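Local atomic coordinates of chorismate mutase (Burkholderia thailandensis, PDB entry 6CNZ), a protein that catalyses the rearrangement of chorismate to prephenate, as an all-helical chorismate mutase of the type II family. Residues A[29-34]-A[84-89]; A[69-74]-A[128-133]. One frame throughout, in Å; residues are numbered along the deposited sequence.

Contact 1 of 2, residues A[29-34]-A[84-89]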
loop_
_atom_site.group_PDB
_atom_site.type_symbol
_atom_site.label_atom_id
_atom_site.label_comp_id
_atom_site.label_asym_id
_atom_site.label_seq_id
_atom_site.Cartn_x
_atom_site.Cartn_y
_atom_site.Cartn_z
ATOM N N ALA A 29 2.903 4.120 -5.711
ATOM C CA ALA A 29 2.834 2.924 -6.529
ATOM C C ALA A 29 1.684 2.973 -7.532
ATOM O O ALA A 29 1.731 2.270 -8.545
ATOM C CB ALA A 29 2.697 1.680 -5.645
ATOM N N LEU A 30 0.651 3.764 -7.262
ATOM C CA LEU A 30 -0.439 3.923 -8.213
ATOM C C LEU A 30 -0.047 4.804 -9.400
ATOM O O LEU A 30 -0.843 4.952 -10.330
ATOM C CB LEU A 30 -1.670 4.485 -7.496
ATOM C CG LEU A 30 -2.333 3.584 -6.447
ATOM C CD1 LEU A 30 -3.244 4.392 -5.527
ATOM C CD2 LEU A 30 -3.138 2.486 -7.130
ATOM N N ALA A 31 1.165 5.372 -9.401
ATOM C CA ALA A 31 1.612 6.138 -10.563
ATOM C C ALA A 31 1.883 5.238 -11.763
ATOM O O ALA A 31 1.747 5.681 -12.910
ATOM C CB ALA A 31 2.856 6.975 -10.212
ATOM N N GLU A 32 2.251 3.978 -11.531
ATOM C CA GLU A 32 2.435 3.061 -12.652
ATOM C C GLU A 32 1.135 2.862 -13.424
ATOM O O GLU A 32 1.137 3.060 -14.650
ATOM C CB GLU A 32 3.034 1.728 -12.151
ATOM C CG GLU A 32 3.564 0.783 -13.265
ATOM C CD GLU A 32 2.473 0.073 -14.079
ATOM O OE1 GLU A 32 1.334 -0.107 -13.588
ATOM O OE2 GLU A 32 2.760 -0.324 -15.227
ATOM N N PRO A 33 0.006 2.482 -12.804
ATOM C CA PRO A 33 -1.226 2.367 -13.602
ATOM C C PRO A 33 -1.734 3.699 -14.145
ATOM O O PRO A 33 -2.367 3.712 -15.207
ATOM C CB PRO A 33 -2.232 1.718 -12.635
ATOM C CG PRO A 33 -1.692 1.916 -11.274
ATOM C CD PRO A 33 -0.176 1.891 -11.459
ATOM N N VAL A 34 -1.484 4.820 -13.472
ATOM C CA VAL A 34 -1.772 6.116 -14.087
ATOM C C VAL A 34 -0.957 6.268 -15.366
ATOM O O VAL A 34 -1.493 6.576 -16.436
ATOM C CB VAL A 34 -1.480 7.273 -13.105
ATOM C CG1 VAL A 34 -1.678 8.611 -13.806
ATOM C CG2 VAL A 34 -2.362 7.200 -11.861
ATOM N N LYS A 84 4.577 12.536 -10.924
ATOM C CA LYS A 84 4.939 12.902 -12.292
ATOM C C LYS A 84 6.362 12.465 -12.627
ATOM O O LYS A 84 6.639 12.033 -13.749
ATOM C CB LYS A 84 4.772 14.415 -12.489
ATOM C CG LYS A 84 3.320 14.839 -12.603
ATOM C CD LYS A 84 3.116 16.320 -12.298
ATOM C CE LYS A 84 3.609 17.221 -13.408
ATOM N NZ LYS A 84 3.221 18.648 -13.138
ATOM N N GLN A 85 7.281 12.596 -11.669
ATOM C CA GLN A 85 8.632 12.088 -11.850
ATOM C C GLN A 85 8.615 10.605 -12.219
ATOM O O GLN A 85 9.248 10.181 -13.193
ATOM C CB GLN A 85 9.418 12.328 -10.556
ATOM C CG GLN A 85 10.894 12.043 -10.592
ATOM C CD GLN A 85 11.487 12.169 -9.200
ATOM O OE1 GLN A 85 11.047 13.002 -8.408
ATOM N NE2 GLN A 85 12.435 11.305 -8.873
ATOM N N LEU A 86 7.925 9.795 -11.424
ATOM C CA LEU A 86 7.838 8.369 -11.718
ATOM C C LEU A 86 7.197 8.124 -13.085
ATOM O O LEU A 86 7.696 7.320 -13.883
ATOM C CB LEU A 86 7.048 7.650 -10.610
ATOM C CG LEU A 86 6.954 6.118 -10.698
ATOM C CD1 LEU A 86 8.297 5.511 -11.092
ATOM C CD2 LEU A 86 6.496 5.515 -9.373
ATOM N N GLN A 87 6.083 8.807 -13.376
ATOM C CA GLN A 87 5.399 8.590 -14.658
ATOM C C GLN A 87 6.304 8.939 -15.834
ATOM O O GLN A 87 6.322 8.230 -16.847
ATOM C CB GLN A 87 4.103 9.413 -14.740
ATOM C CG GLN A 87 3.001 9.042 -13.721
ATOM C CD GLN A 87 1.815 10.015 -13.785
ATOM O OE1 GLN A 87 1.279 10.275 -14.858
ATOM N NE2 GLN A 87 1.433 10.579 -12.638
ATOM N N ASN A 88 7.040 10.046 -15.733
ATOM C CA ASN A 88 7.966 10.392 -16.802
ATOM C C ASN A 88 9.064 9.348 -16.952
ATOM O O ASN A 88 9.450 9.007 -18.080
ATOM C CB ASN A 88 8.554 11.777 -16.563
ATOM C CG ASN A 88 7.684 12.857 -17.162
ATOM O OD1 ASN A 88 7.501 12.892 -18.375
ATOM N ND2 ASN A 88 7.097 13.709 -16.314
ATOM N N ALA A 89 9.570 8.821 -15.832
ATOM C CA ALA A 89 10.565 7.755 -15.907
ATOM C C ALA A 89 10.000 6.509 -16.597
ATOM O O ALA A 89 10.689 5.874 -17.405
ATOM C CB ALA A 89 11.073 7.423 -14.494
#
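Ala31 sets its methyl group against helix 69-96, between two side chains of successive residues: CB lies 4.0 Å from Leu86 CD2 and 4.1 Å from Gln87 CG. Here the backbones come closest, with the CA atoms of Ala31 and Gln87 6.1 Å apart, a spacing that the small alanine side chain permits. The carbonyl side of the same residue is packed too, Ala31 O lying 3.7 Å from Gln87 CG. One turn on, Val34 supplies a single branch: CG1, held opposite the backbone N (chi1 175°), touches the amide end of Gln87, where the two side chains cross obliquely, 3.6 Å from Gln87 OE1 and 3.8 Å from Gln87 CD. Gln87 reaches this position by continuing straight beyond CG (chi2 174°), which carries its amide along helix 31-41 from Ala31 to Val34. The buried amide finds polar partners outside the two segments: NE2 is hydrogen-bonded to Ser83 OG, and OE1 takes a weak hydrogen bond from Lys38. The fit slackens toward the partly exposed flank: the Glu32 side chain comes no nearer to 84-89 than 5.8 Å and rests on Leu90 and Trp94, farther along helix 69-96. A bound nitrate, probably from the crystallisation liquor, lies about 4 Å from the Val34 side chain and may mark a pocket. Such alanine-mediated close packing joins two helices inside the all-helical fold of type II chorismate mutases.

Contact 2 of 2, residues A[69-74]-A[128-133]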
loop_
_atom_site.group_PDB
_atom_site.type_symbol
_atom_site.label_atom_id
_atom_site.label_comp_id
_atom_site.label_asym_id
_atom_site.label_seq_id
_atom_site.Cartn_x
_atom_site.Cartn_y
_atom_site.Cartn_z
ATOM N N PRO A 69 -2.633 24.379 6.895
ATOM C CA PRO A 69 -2.969 24.183 5.473
ATOM C C PRO A 69 -1.768 24.269 4.548
ATOM O O PRO A 69 -1.704 23.527 3.564
ATOM C CB PRO A 69 -3.985 25.308 5.192
ATOM C CG PRO A 69 -4.572 25.638 6.523
ATOM C CD PRO A 69 -3.463 25.419 7.531
ATOM N N ALA A 70 -0.805 25.148 4.837
ATOM C CA ALA A 70 0.346 25.276 3.948
ATOM C C ALA A 70 1.258 24.058 4.049
ATOM O O ALA A 70 1.847 23.625 3.054
ATOM C CB ALA A 70 1.110 26.564 4.264
ATOM N N TYR A 71 1.387 23.498 5.249
ATOM C CA TYR A 71 2.157 22.275 5.432
ATOM C C TYR A 71 1.550 21.122 4.644
ATOM O O TYR A 71 2.267 20.366 3.982
ATOM C CB TYR A 71 2.194 21.950 6.914
ATOM C CG TYR A 71 2.972 20.737 7.317
ATOM C CD1 TYR A 71 4.298 20.590 6.961
ATOM C CD2 TYR A 71 2.387 19.760 8.109
ATOM C CE1 TYR A 71 5.021 19.490 7.356
ATOM C CE2 TYR A 71 3.098 18.657 8.520
ATOM C CZ TYR A 71 4.422 18.527 8.144
ATOM O OH TYR A 71 5.141 17.426 8.560
ATOM N N ALA A 72 0.227 20.973 4.699
ATOM C CA ALA A 72 -0.411 19.912 3.928
ATOM C C ALA A 72 -0.309 20.182 2.432
ATOM O O ALA A 72 -0.041 19.261 1.655
ATOM C CB ALA A 72 -1.867 19.759 4.347
ATOM N N ARG A 73 -0.495 21.437 2.012
ATOM C CA ARG A 73 -0.424 21.753 0.587
ATOM C C ARG A 73 0.957 21.437 0.030
ATOM O O ARG A 73 1.090 20.740 -0.986
ATOM C CB ARG A 73 -0.770 23.225 0.340
ATOM C CG ARG A 73 -0.742 23.598 -1.143
ATOM C CD ARG A 73 -0.768 25.113 -1.394
ATOM N NE ARG A 73 -0.932 25.366 -2.825
ATOM C CZ ARG A 73 -2.111 25.468 -3.437
ATOM N NH1 ARG A 73 -3.235 25.363 -2.740
ATOM N NH2 ARG A 73 -2.171 25.686 -4.743
ATOM N N THR A 74 1.999 21.928 0.699
ATOM C CA THR A 74 3.361 21.628 0.276
ATOM C C THR A 74 3.600 20.125 0.199
ATOM O O THR A 74 4.175 19.633 -0.777
ATOM C CB THR A 74 4.358 22.269 1.240
ATOM O OG1 THR A 74 4.252 23.684 1.138
ATOM C CG2 THR A 74 5.782 21.852 0.890
ATOM N N ARG A 128 -0.475 13.326 12.406
ATOM C CA ARG A 128 0.249 12.701 13.507
ATOM C C ARG A 128 1.732 13.002 13.451
ATOM O O ARG A 128 2.412 12.902 14.478
ATOM C CB ARG A 128 0.035 11.189 13.520
ATOM C CG ARG A 128 -1.364 10.781 13.964
ATOM C CD ARG A 128 -1.582 9.302 13.748
ATOM N NE ARG A 128 -2.988 8.936 13.871
ATOM C CZ ARG A 128 -3.448 7.701 13.709
ATOM N NH1 ARG A 128 -2.604 6.721 13.423
ATOM N NH2 ARG A 128 -4.746 7.446 13.828
ATOM N N VAL A 129 2.251 13.353 12.277
ATOM C CA VAL A 129 3.666 13.688 12.155
ATOM C C VAL A 129 3.931 15.154 12.481
ATOM O O VAL A 129 5.051 15.500 12.878
ATOM C CB VAL A 129 4.143 13.291 10.746
ATOM C CG1 VAL A 129 5.503 13.874 10.420
ATOM C CG2 VAL A 129 4.182 11.766 10.642
ATOM N N ALA A 130 2.917 16.001 12.394
ATOM C CA ALA A 130 3.076 17.441 12.589
ATOM C C ALA A 130 3.854 17.827 13.847
ATOM O O ALA A 130 4.785 18.638 13.731
ATOM C CB ALA A 130 1.686 18.092 12.563
ATOM N N PRO A 131 3.582 17.279 15.041
ATOM C CA PRO A 131 4.326 17.736 16.233
ATOM C C PRO A 131 5.832 17.525 16.144
ATOM O O PRO A 131 6.563 18.091 16.966
ATOM C CB PRO A 131 3.734 16.895 17.373
ATOM C CG PRO A 131 2.438 16.349 16.844
ATOM C CD PRO A 131 2.667 16.169 15.372
ATOM N N LEU A 132 6.308 16.720 15.197
ATOM C CA LEU A 132 7.724 16.422 15.008
ATOM C C LEU A 132 8.370 17.316 13.964
ATOM O O LEU A 132 9.588 17.229 13.756
ATOM C CB LEU A 132 7.903 14.958 14.580
ATOM C CG LEU A 132 7.876 13.824 15.615
ATOM C CD1 LEU A 132 6.789 14.001 16.678
ATOM C CD2 LEU A 132 7.694 12.505 14.896
ATOM N N ARG A 133 7.574 18.167 13.309
ATOM C CA ARG A 133 8.019 18.849 12.100
ATOM C C ARG A 133 9.315 19.611 12.340
ATOM O O ARG A 133 10.219 19.597 11.500
ATOM C CB ARG A 133 6.907 19.783 11.620
ATOM C CG ARG A 133 7.222 20.599 10.397
ATOM C CD ARG A 133 6.069 21.543 10.112
ATOM N NE ARG A 133 6.317 22.367 8.939
ATOM C CZ ARG A 133 5.509 23.338 8.532
ATOM N NH1 ARG A 133 4.400 23.612 9.210
ATOM N NH2 ARG A 133 5.812 24.039 7.452
#
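Tyr71 lays one face of its ring along the extended side chain of Arg133, and the two run past each other in opposite directions. Arg133 CD sits over that face toward the rim, 3.9 Å from the ring centroid and 22° off the normal, a CH-pi contact. Farther along, the guanidinium rides over the CD1 side of the ring, its plane 22° from that of the phenol; Arg133 NE is 3.3 Å from Tyr71 CD1, which lies above the centre of the guanidinium. NH1 reaches past the ring to the root of the side chain, 3.6 Å from Tyr71 CB. This length of overlap depends on Arg133 leaving with CG opposite its own backbone N (chi1 178°) and staying extended from CG to NE. Around the rest of the ring the contacts are thinner: Ala130 CB approaches Tyr71 CE2 at 4.3 Å, while Val129 CG1 stands 4.0 Å from Tyr71 OH. That hydroxyl is hydrogen-bonded to the carbonyl of Val170. Asp68 OD2 accepts a hydrogen bond from Tyr71 N and forms a long, weak ion pair with Arg133 NH1, so its charge probably favours the guanidinium lying here. The backbone of Arg133 is also hydrogen-bonded to that of Ala172, next to Cys171 of the Cys138-Cys171 disulfide. The tyrosine thus joins the start of helix 69-96 to residues 128-133 through a CH-pi contact at one end of a helical bundle.

In the fold
Both contacts draw on helix 69-96, contact 2 at its first turns and contact 1 well down its length. Their centres are 24 Å apart, on opposite sides of the chain's centre, and their nearest atoms stay about 12 Å from each other. Along the chain the segments alternate, 29-34, 69-74, 84-89 and 128-133, so the two connections interlock in sequence. Contact 1 ties the helix to helix 31-41 in the buried interior; contact 2, only partly buried, ties it to the 128-133 region, where Arg128 is hydrogen-bonded to Thr151 and Asn148 of the second subunit. The long helix thereby serves as a common spine for this all-helical protein.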